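Local coordinates for enoyl-CoA hydratase (Bacillus halodurans, PDB 3LKE), which belongs to the crotonase-like family and is named an enoyl-CoA hydratase, probably acting on an acyl-CoA thioester, though its reaction is not established, at residues V6-E9 with A14-I17; P66-L71 with K249-L254; E96-P101 with A149-P154; R125-R130 with Q191-R196. All coordinates share one frame; numbering follows the deposited sequence.

Contact 1: residues V6-E9 with A14-I17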
loop_
_atom_site.group_PDB
_atom_site.type_symbol
_atom_site.label_atom_id
_atom_site.label_comp_id
_atom_site.label_asym_id
_atom_site.label_seq_id
_atom_site.Cartn_x
_atom_site.Cartn_y
_atom_site.Cartn_z
ATOM N N VAL A 6 -12.577 -30.497 -12.568
ATOM C CA VAL A 6 -12.866 -29.097 -12.844
ATOM C C VAL A 6 -13.817 -29.021 -14.035
ATOM O O VAL A 6 -13.487 -29.486 -15.122
ATOM C CB VAL A 6 -11.585 -28.315 -13.200
ATOM C CG1 VAL A 6 -11.940 -26.884 -13.608
ATOM C CG2 VAL A 6 -10.579 -28.336 -12.031
ATOM N N HIS A 7 -14.997 -28.444 -13.831
ATOM C CA HIS A 7 -15.960 -28.307 -14.916
ATOM C C HIS A 7 -15.967 -26.887 -15.442
ATOM O O HIS A 7 -15.616 -25.955 -14.722
ATOM C CB HIS A 7 -17.367 -28.703 -14.459
ATOM C CG HIS A 7 -17.441 -30.073 -13.864
ATOM N ND1 HIS A 7 -16.919 -31.184 -14.490
ATOM C CD2 HIS A 7 -17.977 -30.511 -12.700
ATOM C CE1 HIS A 7 -17.129 -32.250 -13.735
ATOM N NE2 HIS A 7 -17.770 -31.868 -12.644
ATOM N N THR A 8 -16.355 -26.725 -16.702
ATOM C CA THR A 8 -16.444 -25.396 -17.297
ATOM C C THR A 8 -17.766 -25.209 -18.037
ATOM O O THR A 8 -18.317 -26.156 -18.611
ATOM C CB THR A 8 -15.263 -25.105 -18.248
ATOM O OG1 THR A 8 -15.176 -26.131 -19.244
ATOM C CG2 THR A 8 -13.954 -25.062 -17.474
ATOM N N GLU A 9 -18.276 -23.984 -18.007
ATOM C CA GLU A 9 -19.541 -23.656 -18.650
ATOM C C GLU A 9 -19.569 -22.175 -18.979
ATOM O O GLU A 9 -19.276 -21.352 -18.126
ATOM C CB GLU A 9 -20.713 -23.987 -17.723
ATOM C CG GLU A 9 -22.075 -23.669 -18.305
ATOM C CD GLU A 9 -23.213 -24.009 -17.358
ATOM O OE1 GLU A 9 -22.975 -24.747 -16.375
ATOM O OE2 GLU A 9 -24.349 -23.542 -17.599
ATOM N N ALA A 14 -20.028 -15.231 -19.823
ATOM C CA ALA A 14 -19.217 -15.436 -18.621
ATOM C C ALA A 14 -18.821 -16.907 -18.493
ATOM O O ALA A 14 -19.659 -17.787 -18.643
ATOM C CB ALA A 14 -19.972 -14.971 -17.372
ATOM N N LEU A 15 -17.545 -17.167 -18.224
ATOM C CA LEU A 15 -17.057 -18.525 -18.020
ATOM C C LEU A 15 -17.104 -18.901 -16.546
ATOM O O LEU A 15 -16.527 -18.207 -15.696
ATOM C CB LEU A 15 -15.619 -18.663 -18.535
ATOM C CG LEU A 15 -14.991 -20.029 -18.852
ATOM C CD1 LEU A 15 -13.660 -20.242 -18.129
ATOM C CD2 LEU A 15 -15.935 -21.214 -18.611
ATOM N N TYR A 16 -17.788 -20.004 -16.252
ATOM C CA TYR A 16 -17.880 -20.531 -14.897
ATOM C C TYR A 16 -16.956 -21.724 -14.741
ATOM O O TYR A 16 -17.085 -22.721 -15.463
ATOM C CB TYR A 16 -19.324 -20.936 -14.574
ATOM C CG TYR A 16 -20.270 -19.755 -14.491
ATOM C CD1 TYR A 16 -20.827 -19.206 -15.642
ATOM C CD2 TYR A 16 -20.580 -19.174 -13.269
ATOM C CE1 TYR A 16 -21.683 -18.122 -15.580
ATOM C CE2 TYR A 16 -21.443 -18.092 -13.193
ATOM C CZ TYR A 16 -21.994 -17.575 -14.360
ATOM O OH TYR A 16 -22.836 -16.492 -14.293
ATOM N N ILE A 17 -16.005 -21.607 -13.815
ATOM C CA ILE A 17 -15.051 -22.675 -13.532
ATOM C C ILE A 17 -15.423 -23.262 -12.182
ATOM O O ILE A 17 -15.392 -22.562 -11.166
ATOM C CB ILE A 17 -13.583 -22.151 -13.501
ATOM C CG1 ILE A 17 -13.196 -21.572 -14.866
ATOM C CG2 ILE A 17 -12.624 -23.263 -13.098
ATOM C CD1 ILE A 17 -11.755 -21.040 -14.939
#
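The Y16 ring receives the backbone oxygen of E9 at its edge, nearly in the ring plane, with Y16 CD1 3.6 Å from E9 O. L201 of helix 190-205, I53 and Q55 of strand 51-56, and Q11 of the turn also touch the Y16 side chain. The H7 imidazole leads away from strand 14-17, and its NE2 is hydrogen-bonded to D20 OD2. E9 and Y16 form an antiparallel hydrogen-bonded pair: Y16 N reaches E9 O at 2.7 Å, almost straight at 172°, while E9 N gives a longer, more bent bond of 3.1 Å to Y16 O. Each carbonyl also meets a C-H group, T8 CA lying 3.3 Å from Y16 O. These bonds join the two arms of a beta hairpin, with strand 6-10 outermost in the chain's mixed sheet. T8 and I17 follow as the non-hydrogen-bonded pair, their side chains on the sheet face away from Y16. There V6 CG1 and I17 CG2, both branches anti to their own backbone N, meet at 3.7 Å on the side covered by helix 30-45, whose A39 also touches V6 and T8. L15 CD2 is turned in to 3.4 Å from E9 O, putting a methyl beside an oxygen already held by Y16 N, and it lies 4.0 Å from T8 CB.

Contact 2: residues P66-L71 with K249-L254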
loop_
_atom_site.group_PDB
_atom_site.type_symbol
_atom_site.label_atom_id
_atom_site.label_comp_id
_atom_site.label_asym_id
_atom_site.label_seq_id
_atom_site.Cartn_x
_atom_site.Cartn_y
_atom_site.Cartn_z
ATOM N N PRO A 66 -4.113 -27.540 -0.141
ATOM C CA PRO A 66 -3.243 -28.716 -0.242
ATOM C C PRO A 66 -3.444 -29.615 0.975
ATOM O O PRO A 66 -3.358 -29.132 2.103
ATOM C CB PRO A 66 -1.833 -28.112 -0.232
ATOM C CG PRO A 66 -2.018 -26.679 -0.636
ATOM C CD PRO A 66 -3.349 -26.281 -0.092
ATOM N N ARG A 67 -3.720 -30.897 0.752
ATOM C CA ARG A 67 -4.035 -31.814 1.846
ATOM C C ARG A 67 -2.804 -32.157 2.674
ATOM O O ARG A 67 -1.736 -32.398 2.125
ATOM C CB ARG A 67 -4.644 -33.112 1.306
ATOM C CG ARG A 67 -5.996 -32.945 0.619
ATOM C CD ARG A 67 -6.960 -34.018 1.090
ATOM N NE ARG A 67 -7.341 -33.789 2.482
ATOM C CZ ARG A 67 -8.484 -33.225 2.866
ATOM N NH1 ARG A 67 -9.379 -32.845 1.964
ATOM N NH2 ARG A 67 -8.739 -33.049 4.156
ATOM N N LEU A 68 -2.965 -32.185 3.993
ATOM C CA LEU A 68 -1.887 -32.581 4.894
ATOM C C LEU A 68 -1.233 -33.883 4.436
ATOM O O LEU A 68 -0.011 -33.966 4.300
ATOM C CB LEU A 68 -2.429 -32.763 6.310
ATOM C CG LEU A 68 -2.086 -31.711 7.369
ATOM C CD1 LEU A 68 -1.797 -30.346 6.759
ATOM C CD2 LEU A 68 -3.188 -31.632 8.418
ATOM N N GLU A 69 -2.057 -34.896 4.197
ATOM C CA GLU A 69 -1.561 -36.210 3.801
ATOM C C GLU A 69 -0.704 -36.133 2.543
ATOM O O GLU A 69 0.310 -36.838 2.417
ATOM C CB GLU A 69 -2.728 -37.185 3.583
ATOM C CG GLU A 69 -3.563 -37.449 4.830
ATOM C CD GLU A 69 -4.402 -36.249 5.256
ATOM O OE1 GLU A 69 -4.706 -35.385 4.405
ATOM O OE2 GLU A 69 -4.765 -36.172 6.450
ATOM N N ASP A 70 -1.114 -35.284 1.608
ATOM C CA ASP A 70 -0.347 -35.108 0.379
ATOM C C ASP A 70 0.967 -34.373 0.661
ATOM O O ASP A 70 2.018 -34.735 0.127
ATOM C CB ASP A 70 -1.175 -34.378 -0.678
ATOM C CG ASP A 70 -2.300 -35.238 -1.222
ATOM O OD1 ASP A 70 -2.103 -36.467 -1.308
ATOM O OD2 ASP A 70 -3.374 -34.695 -1.556
ATOM N N LEU A 71 0.909 -33.350 1.508
ATOM C CA LEU A 71 2.127 -32.653 1.913
ATOM C C LEU A 71 3.073 -33.611 2.634
ATOM O O LEU A 71 4.285 -33.569 2.426
ATOM C CB LEU A 71 1.809 -31.453 2.808
ATOM C CG LEU A 71 0.956 -30.362 2.155
ATOM C CD1 LEU A 71 0.406 -29.423 3.214
ATOM C CD2 LEU A 71 1.735 -29.604 1.092
ATOM N N LYS A 249 8.219 -34.281 10.486
ATOM C CA LYS A 249 7.761 -34.532 11.847
ATOM C C LYS A 249 6.469 -33.777 12.133
ATOM O O LYS A 249 5.532 -34.331 12.714
ATOM C CB LYS A 249 8.840 -34.140 12.861
ATOM C CG LYS A 249 8.460 -34.393 14.307
ATOM C CD LYS A 249 9.429 -33.712 15.257
ATOM C CE LYS A 249 9.248 -34.218 16.680
ATOM N NZ LYS A 249 7.817 -34.234 17.084
ATOM N N ARG A 250 6.415 -32.514 11.721
ATOM C CA ARG A 250 5.250 -31.687 12.004
ATOM C C ARG A 250 4.028 -32.165 11.229
ATOM O O ARG A 250 2.947 -32.314 11.794
ATOM C CB ARG A 250 5.540 -30.209 11.711
ATOM C CG ARG A 250 6.293 -29.523 12.835
ATOM C CD ARG A 250 6.692 -28.080 12.501
ATOM N NE ARG A 250 7.505 -27.520 13.579
ATOM C CZ ARG A 250 7.173 -26.466 14.320
ATOM N NH1 ARG A 250 6.047 -25.804 14.102
ATOM N NH2 ARG A 250 7.987 -26.067 15.284
ATOM N N LEU A 251 4.208 -32.405 9.936
ATOM C CA LEU A 251 3.122 -32.902 9.105
ATOM C C LEU A 251 2.628 -34.247 9.627
ATOM O O LEU A 251 1.428 -34.531 9.597
ATOM C CB LEU A 251 3.574 -33.039 7.651
ATOM C CG LEU A 251 3.846 -31.736 6.902
ATOM C CD1 LEU A 251 4.353 -32.024 5.504
ATOM C CD2 LEU A 251 2.588 -30.860 6.860
ATOM N N GLU A 252 3.558 -35.068 10.108
ATOM C CA GLU A 252 3.224 -36.395 10.619
ATOM C C GLU A 252 2.310 -36.306 11.829
ATOM O O GLU A 252 1.429 -37.146 12.013
ATOM C CB GLU A 252 4.493 -37.182 10.976
ATOM C CG GLU A 252 5.035 -38.031 9.847
ATOM C CD GLU A 252 6.430 -38.558 10.129
ATOM O OE1 GLU A 252 7.080 -38.053 11.074
ATOM O OE2 GLU A 252 6.880 -39.471 9.403
ATOM N N ALA A 253 2.517 -35.284 12.650
ATOM C CA ALA A 253 1.720 -35.117 13.860
ATOM C C ALA A 253 0.334 -34.559 13.543
ATOM O O ALA A 253 -0.673 -35.021 14.085
ATOM C CB ALA A 253 2.449 -34.227 14.856
ATOM N N LEU A 254 0.288 -33.570 12.658
ATOM C CA LEU A 254 -0.973 -32.959 12.259
ATOM C C LEU A 254 -1.908 -33.985 11.626
ATOM O O LEU A 254 -3.122 -33.779 11.569
ATOM C CB LEU A 254 -0.727 -31.795 11.294
ATOM C CG LEU A 254 0.043 -30.608 11.871
ATOM C CD1 LEU A 254 0.400 -29.596 10.790
ATOM C CD2 LEU A 254 -0.757 -29.947 12.986
#
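The first turn of helix 68-76 meets the last turn of helix 245-253, the backbones coming nearest at L68 and L251, whose CA atoms are 6.6 Å apart. Four leucines carry the contact, all with their CB directed at the opposite segment. L68 and L254 meet at about a right angle, L68 CD2 lying 3.8 Å from L254 CB. One turn on from L68, L71 meets L251, which stands a turn before L254: L251 CD1 is 3.4 Å from L71 O and 3.8 Å from L71 CB. With CG anti to the carbonyl carbon (chi1 -69°), L251 directs CD1 at L71 while its other branch, CD2, faces L68 CD1 more loosely at 4.4 Å, so L251 bridges L68 and L71. M141 of helix 138-141 touches all four leucines, and F242 adds to L71 and L251. R67, at the N-cap position, starts helix 68-76, its O taking L71 N (2.9 Å). On the other segment, R250 NH1 is hydrogen-bonded to E206 O of the second subunit. This is apolar helix-to-helix packing between parts of the chain nearly 180 residues apart, and it sets the C-terminal helix against the helix that follows the 66-67 loop. In crotonase relatives the loop before this helix supplies one of the two oxyanion-hole N-H groups; here the equivalent position is probably P66, a proline, which has no N-H to offer.

Contact 3: residues E96-P101 with A149-P154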
loop_
_atom_site.group_PDB
_atom_site.type_symbol
_atom_site.label_atom_id
_atom_site.label_comp_id
_atom_site.label_asym_id
_atom_site.label_seq_id
_atom_site.Cartn_x
_atom_site.Cartn_y
_atom_site.Cartn_z
ATOM N N GLU A 96 -1.853 -17.081 -13.985
ATOM C CA GLU A 96 -2.831 -17.004 -15.085
ATOM C C GLU A 96 -4.161 -16.372 -14.688
ATOM O O GLU A 96 -4.820 -15.733 -15.500
ATOM C CB GLU A 96 -3.066 -18.393 -15.677
ATOM C CG GLU A 96 -1.801 -19.041 -16.174
ATOM C CD GLU A 96 -1.632 -18.923 -17.669
ATOM O OE1 GLU A 96 -2.452 -18.228 -18.315
ATOM O OE2 GLU A 96 -0.670 -19.523 -18.188
ATOM N N ILE A 97 -4.555 -16.533 -13.432
ATOM C CA ILE A 97 -5.697 -15.783 -12.933
ATOM C C ILE A 97 -5.306 -14.316 -12.865
ATOM O O ILE A 97 -5.991 -13.464 -13.409
ATOM C CB ILE A 97 -6.125 -16.259 -11.534
ATOM C CG1 ILE A 97 -6.638 -17.699 -11.609
ATOM C CG2 ILE A 97 -7.215 -15.345 -10.947
ATOM C CD1 ILE A 97 -6.880 -18.327 -10.256
ATOM N N PHE A 98 -4.182 -14.043 -12.212
ATOM C CA PHE A 98 -3.737 -12.674 -12.016
ATOM C C PHE A 98 -3.634 -11.894 -13.320
ATOM O O PHE A 98 -3.986 -10.721 -13.376
ATOM C CB PHE A 98 -2.383 -12.653 -11.313
ATOM C CG PHE A 98 -1.971 -11.281 -10.865
ATOM C CD1 PHE A 98 -2.517 -10.717 -9.722
ATOM C CD2 PHE A 98 -1.029 -10.557 -11.579
ATOM C CE1 PHE A 98 -2.126 -9.451 -9.301
ATOM C CE2 PHE A 98 -0.638 -9.279 -11.159
ATOM C CZ PHE A 98 -1.185 -8.737 -10.024
ATOM N N THR A 99 -3.135 -12.540 -14.367
ATOM C CA THR A 99 -2.925 -11.848 -15.632
ATOM C C THR A 99 -4.115 -11.998 -16.579
ATOM O O THR A 99 -4.025 -11.651 -17.757
ATOM C CB THR A 99 -1.651 -12.334 -16.363
ATOM O OG1 THR A 99 -1.711 -13.754 -16.564
ATOM C CG2 THR A 99 -0.386 -11.995 -15.565
ATOM N N SER A 100 -5.223 -12.535 -16.083
ATOM C CA SER A 100 -6.413 -12.640 -16.925
ATOM C C SER A 100 -6.880 -11.265 -17.383
ATOM O O SER A 100 -6.923 -10.328 -16.588
ATOM C CB SER A 100 -7.551 -13.320 -16.177
ATOM O OG SER A 100 -8.729 -13.349 -16.982
ATOM N N PRO A 101 -7.233 -11.134 -18.672
ATOM C CA PRO A 101 -7.840 -9.908 -19.211
ATOM C C PRO A 101 -9.329 -9.779 -18.872
ATOM O O PRO A 101 -9.923 -8.707 -19.041
ATOM C CB PRO A 101 -7.667 -10.077 -20.722
ATOM C CG PRO A 101 -7.716 -11.570 -20.924
ATOM C CD PRO A 101 -7.011 -12.155 -19.718
ATOM N N ALA A 149 0.889 -16.502 -1.593
ATOM C CA ALA A 149 0.447 -15.925 -0.331
ATOM C C ALA A 149 1.443 -14.873 0.205
ATOM O O ALA A 149 1.037 -13.860 0.804
ATOM C CB ALA A 149 0.218 -17.020 0.701
ATOM N N SER A 150 2.736 -15.111 -0.019
ATOM C CA SER A 150 3.750 -14.154 0.431
ATOM C C SER A 150 3.732 -12.853 -0.369
ATOM O O SER A 150 4.244 -11.836 0.101
ATOM C CB SER A 150 5.159 -14.771 0.431
ATOM O OG SER A 150 5.700 -14.842 -0.881
ATOM N N TYR A 151 3.151 -12.888 -1.570
ATOM C CA TYR A 151 2.964 -11.689 -2.393
ATOM C C TYR A 151 1.640 -10.986 -2.033
ATOM O O TYR A 151 1.593 -9.786 -1.752
ATOM C CB TYR A 151 2.959 -12.069 -3.887
ATOM C CG TYR A 151 2.719 -10.891 -4.796
ATOM C CD1 TYR A 151 3.773 -10.072 -5.189
ATOM C CD2 TYR A 151 1.433 -10.580 -5.248
ATOM C CE1 TYR A 151 3.561 -8.989 -6.006
ATOM C CE2 TYR A 151 1.205 -9.494 -6.060
ATOM C CZ TYR A 151 2.274 -8.699 -6.433
ATOM O OH TYR A 151 2.063 -7.603 -7.237
ATOM N N PHE A 152 0.553 -11.754 -2.024
ATOM C CA PHE A 152 -0.759 -11.150 -1.855
ATOM C C PHE A 152 -1.094 -10.707 -0.449
ATOM O O PHE A 152 -1.617 -9.614 -0.270
ATOM C CB PHE A 152 -1.869 -12.065 -2.392
ATOM C CG PHE A 152 -1.853 -12.197 -3.880
ATOM C CD1 PHE A 152 -2.310 -11.157 -4.670
ATOM C CD2 PHE A 152 -1.386 -13.362 -4.489
ATOM C CE1 PHE A 152 -2.310 -11.261 -6.043
ATOM C CE2 PHE A 152 -1.370 -13.475 -5.870
ATOM C CZ PHE A 152 -1.829 -12.421 -6.652
ATOM N N LEU A 153 -0.817 -11.539 0.547
ATOM C CA LEU A 153 -1.182 -11.158 1.911
ATOM C C LEU A 153 -0.670 -9.772 2.356
ATOM O O LEU A 153 -1.444 -8.939 2.819
ATOM C CB LEU A 153 -0.792 -12.234 2.919
ATOM C CG LEU A 153 -1.578 -13.550 2.791
ATOM C CD1 LEU A 153 -0.988 -14.622 3.702
ATOM C CD2 LEU A 153 -3.075 -13.357 3.068
ATOM N N PRO A 154 0.643 -9.521 2.239
ATOM C CA PRO A 154 1.054 -8.198 2.734
ATOM C C PRO A 154 0.526 -7.044 1.885
ATOM O O PRO A 154 0.313 -5.952 2.417
ATOM C CB PRO A 154 2.590 -8.254 2.697
ATOM C CG PRO A 154 2.927 -9.400 1.773
ATOM C CD PRO A 154 1.781 -10.380 1.874
#
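F98, F152 and Y151 make this contact, F98 having the most surface buried by it. The F98 and F152 rings are set obliquely, their planes at 60° and their centroids 5.7 Å apart. The touching atoms are CD1 and CE1 of F98 against CE1 and CZ of F152: F98 CD1 is 3.6 Å from F152 CZ and lies at the edge of the F152 ring, near its plane, and the two CE1 atoms are 3.7 Å apart. With the backbones far apart, the CA atoms of F98 and F152 being 10.7 Å from each other, the rings do all the reaching. F98 extends with CG anti to the backbone N (chi1 -170°), which carries its ring out from the end of helix 81-98. F152 is held on one face by its neighbour in the chain, Y151 CD2 standing 3.7 Å above the ring centre. Y151 OH approaches F98 CZ more loosely, at 4.4 Å. Replacing F98 with alanine would remove the ring, which is likely to open a gap beside the CE1-CZ edge of F152 and leave K220 without its cation-pi partner. A bound glycerol, probably picked up during crystallisation, has an atom about 3 Å from the F98 side chain. Around the rings, L227 of helix 223-241 touches both F98 and Y151, and A122, in the loop before strand 125-129, touches F152. The contact thus links the C-terminal end of helix 81-98 to the start of helix 149-157, whose P154 packs on L219 of the second subunit.

Contact 4: residues R125-R130 with Q191-R196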
loop_
_atom_site.group_PDB
_atom_site.type_symbol
_atom_site.label_atom_id
_atom_site.label_comp_id
_atom_site.label_asym_id
_atom_site.label_seq_id
_atom_site.Cartn_x
_atom_site.Cartn_y
_atom_site.Cartn_z
ATOM N N ARG A 125 -12.212 -9.800 -7.546
ATOM C CA ARG A 125 -13.138 -9.658 -6.438
ATOM C C ARG A 125 -13.382 -11.039 -5.852
ATOM O O ARG A 125 -13.430 -12.020 -6.576
ATOM C CB ARG A 125 -14.460 -9.014 -6.906
ATOM C CG ARG A 125 -15.390 -8.595 -5.776
ATOM C CD ARG A 125 -16.528 -7.689 -6.287
ATOM N NE ARG A 125 -17.258 -7.037 -5.201
ATOM C CZ ARG A 125 -16.866 -5.940 -4.575
ATOM N NH1 ARG A 125 -15.698 -5.376 -4.887
ATOM N NH2 ARG A 125 -17.620 -5.419 -3.609
ATOM N N ARG A 126 -13.456 -11.098 -4.532
ATOM C CA ARG A 126 -13.756 -12.323 -3.821
ATOM C C ARG A 126 -15.008 -12.075 -3.010
ATOM O O ARG A 126 -15.052 -11.149 -2.206
ATOM C CB ARG A 126 -12.599 -12.682 -2.888
ATOM C CG ARG A 126 -11.348 -13.218 -3.579
ATOM C CD ARG A 126 -10.418 -12.115 -4.074
ATOM N NE ARG A 126 -9.837 -11.360 -2.967
ATOM C CZ ARG A 126 -9.059 -10.286 -3.107
ATOM N NH1 ARG A 126 -8.743 -9.834 -4.310
ATOM N NH2 ARG A 126 -8.586 -9.671 -2.037
ATOM N N ILE A 127 -16.033 -12.901 -3.215
ATOM C CA ILE A 127 -17.294 -12.760 -2.491
ATOM C C ILE A 127 -17.538 -14.052 -1.728
ATOM O O ILE A 127 -17.428 -15.138 -2.308
ATOM C CB ILE A 127 -18.471 -12.562 -3.470
ATOM C CG1 ILE A 127 -18.259 -11.294 -4.314
ATOM C CG2 ILE A 127 -19.798 -12.469 -2.700
ATOM C CD1 ILE A 127 -19.238 -11.176 -5.498
ATOM N N ALA A 128 -17.854 -13.947 -0.442
ATOM C CA ALA A 128 -18.047 -15.144 0.378
ATOM C C ALA A 128 -19.470 -15.246 0.929
ATOM O O ALA A 128 -20.125 -14.231 1.188
ATOM C CB ALA A 128 -17.054 -15.143 1.541
ATOM N N LEU A 129 -19.936 -16.473 1.136
ATOM C CA LEU A 129 -21.127 -16.672 1.955
ATOM C C LEU A 129 -20.752 -16.390 3.415
ATOM O O LEU A 129 -19.608 -16.598 3.815
ATOM C CB LEU A 129 -21.666 -18.101 1.796
ATOM C CG LEU A 129 -22.317 -18.423 0.444
ATOM C CD1 LEU A 129 -22.863 -19.851 0.423
ATOM C CD2 LEU A 129 -23.428 -17.423 0.147
ATOM N N ARG A 130 -21.712 -15.909 4.202
ATOM C CA ARG A 130 -21.497 -15.651 5.623
ATOM C C ARG A 130 -20.843 -16.826 6.359
ATOM O O ARG A 130 -20.027 -16.626 7.263
ATOM C CB ARG A 130 -22.827 -15.291 6.299
ATOM C CG ARG A 130 -22.750 -15.112 7.812
ATOM C CD ARG A 130 -22.244 -13.732 8.191
ATOM N NE ARG A 130 -22.976 -12.693 7.475
ATOM C CZ ARG A 130 -22.655 -11.404 7.492
ATOM N NH1 ARG A 130 -21.611 -10.988 8.190
ATOM N NH2 ARG A 130 -23.380 -10.532 6.805
ATOM N N GLN A 191 -29.042 -18.186 -2.395
ATOM C CA GLN A 191 -29.991 -17.444 -3.221
ATOM C C GLN A 191 -29.579 -15.984 -3.394
ATOM O O GLN A 191 -29.592 -15.447 -4.505
ATOM C CB GLN A 191 -31.381 -17.494 -2.594
ATOM C CG GLN A 191 -32.131 -18.767 -2.881
ATOM C CD GLN A 191 -32.638 -18.819 -4.309
ATOM O OE1 GLN A 191 -31.864 -19.015 -5.251
ATOM N NE2 GLN A 191 -33.948 -18.636 -4.479
ATOM N N GLU A 192 -29.231 -15.348 -2.285
ATOM C CA GLU A 192 -28.771 -13.964 -2.320
ATOM C C GLU A 192 -27.510 -13.857 -3.175
ATOM O O GLU A 192 -27.369 -12.939 -3.987
ATOM C CB GLU A 192 -28.497 -13.454 -0.911
ATOM C CG GLU A 192 -27.936 -12.039 -0.874
ATOM C CD GLU A 192 -27.408 -11.656 0.493
ATOM O OE1 GLU A 192 -27.776 -12.316 1.488
ATOM O OE2 GLU A 192 -26.631 -10.688 0.577
ATOM N N LEU A 193 -26.608 -14.819 -3.008
ATOM C CA LEU A 193 -25.365 -14.832 -3.773
ATOM C C LEU A 193 -25.631 -14.970 -5.270
ATOM O O LEU A 193 -25.008 -14.293 -6.080
ATOM C CB LEU A 193 -24.447 -15.967 -3.309
ATOM C CG LEU A 193 -23.156 -16.082 -4.119
ATOM C CD1 LEU A 193 -22.284 -14.849 -3.886
ATOM C CD2 LEU A 193 -22.406 -17.353 -3.750
ATOM N N GLN A 194 -26.549 -15.863 -5.635
ATOM C CA GLN A 194 -26.882 -16.079 -7.034
ATOM C C GLN A 194 -27.394 -14.795 -7.695
ATOM O O GLN A 194 -27.048 -14.500 -8.840
ATOM C CB GLN A 194 -27.930 -17.195 -7.151
ATOM C CG GLN A 194 -27.946 -17.904 -8.473
ATOM C CD GLN A 194 -28.936 -19.055 -8.481
ATOM O OE1 GLN A 194 -29.007 -19.833 -7.528
ATOM N NE2 GLN A 194 -29.706 -19.167 -9.559
ATOM N N GLU A 195 -28.230 -14.050 -6.978
ATOM C CA GLU A 195 -28.777 -12.788 -7.482
ATOM C C GLU A 195 -27.697 -11.711 -7.593
ATOM O O GLU A 195 -27.639 -10.990 -8.588
ATOM C CB GLU A 195 -29.906 -12.290 -6.581
ATOM C CG GLU A 195 -30.461 -10.912 -6.962
ATOM C CD GLU A 195 -31.263 -10.929 -8.265
ATOM O OE1 GLU A 195 -31.587 -9.834 -8.781
ATOM O OE2 GLU A 195 -31.574 -12.031 -8.768
ATOM N N ARG A 196 -26.852 -11.615 -6.568
ATOM C CA ARG A 196 -25.755 -10.636 -6.534
ATOM C C ARG A 196 -24.816 -10.814 -7.727
ATOM O O ARG A 196 -24.442 -9.848 -8.402
ATOM C CB ARG A 196 -24.976 -10.772 -5.223
ATOM C CG ARG A 196 -23.719 -9.896 -5.127
ATOM C CD ARG A 196 -24.020 -8.435 -5.393
ATOM N NE ARG A 196 -22.796 -7.636 -5.277
ATOM C CZ ARG A 196 -22.398 -6.741 -6.176
ATOM N NH1 ARG A 196 -23.135 -6.506 -7.259
ATOM N NH2 ARG A 196 -21.259 -6.076 -5.987
#
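A buried strand-to-helix packing joins I127 and L129 of strand 125-129 to L193 of helix 190-205, on one face of the chain's large mixed sheet. The axes of strand 125-129 and helix segment 191-196 run nearly antiparallel, at 158°, with a closest approach of 9.6 Å. L193 has more surface buried here than any other residue. With CG anti to its backbone N (chi1 177°), it sends its two branches to different strand residues: L193 CD1 meets I127 CG2 at 3.6 Å, and L193 CD2 meets L129 CD2 at 4.0 Å, the latter methyl also touching L193 CB. A turn further along the helix, R196 brings NH2 to 4.2 Å from R125 NE. The two side chains cross at about a right angle. These like charges share a counter-ion, since both atoms form salt bridges to E185 OE2, which probably offsets part of the positive charge and helps to hold both guanidinium groups in place. Strand 185-187, one of the sheet's two outermost strands within the chain, contributes E185 beside I127 and C187 against L193. On its other side strand 125-129 is bonded to strand 103-108, while N164 of the third subunit packs on R125.

Contacts 3 and 4 are buried, contact 3 nearest the centre of the chain, whereas contacts 1 and 2 are partly exposed. Contacts 1 and 4 belong to the same mixed sheet, toward its opposite margins in strand order, and helix 190-205 connects them further: its L193 packs in contact 4 and its L201 touches Y16 of contact 1. The chemistry follows the place. Backbone bonding dominates in the edge hairpin, aromatic rings meet in contact 3, leucine side chains meet in contact 2, and contact 4 adds a charge cluster to its apolar packing. Contacts 3 and 4 lie within the chain loop that contact 2 closes, with segments that alternate, yet none of the four touches another.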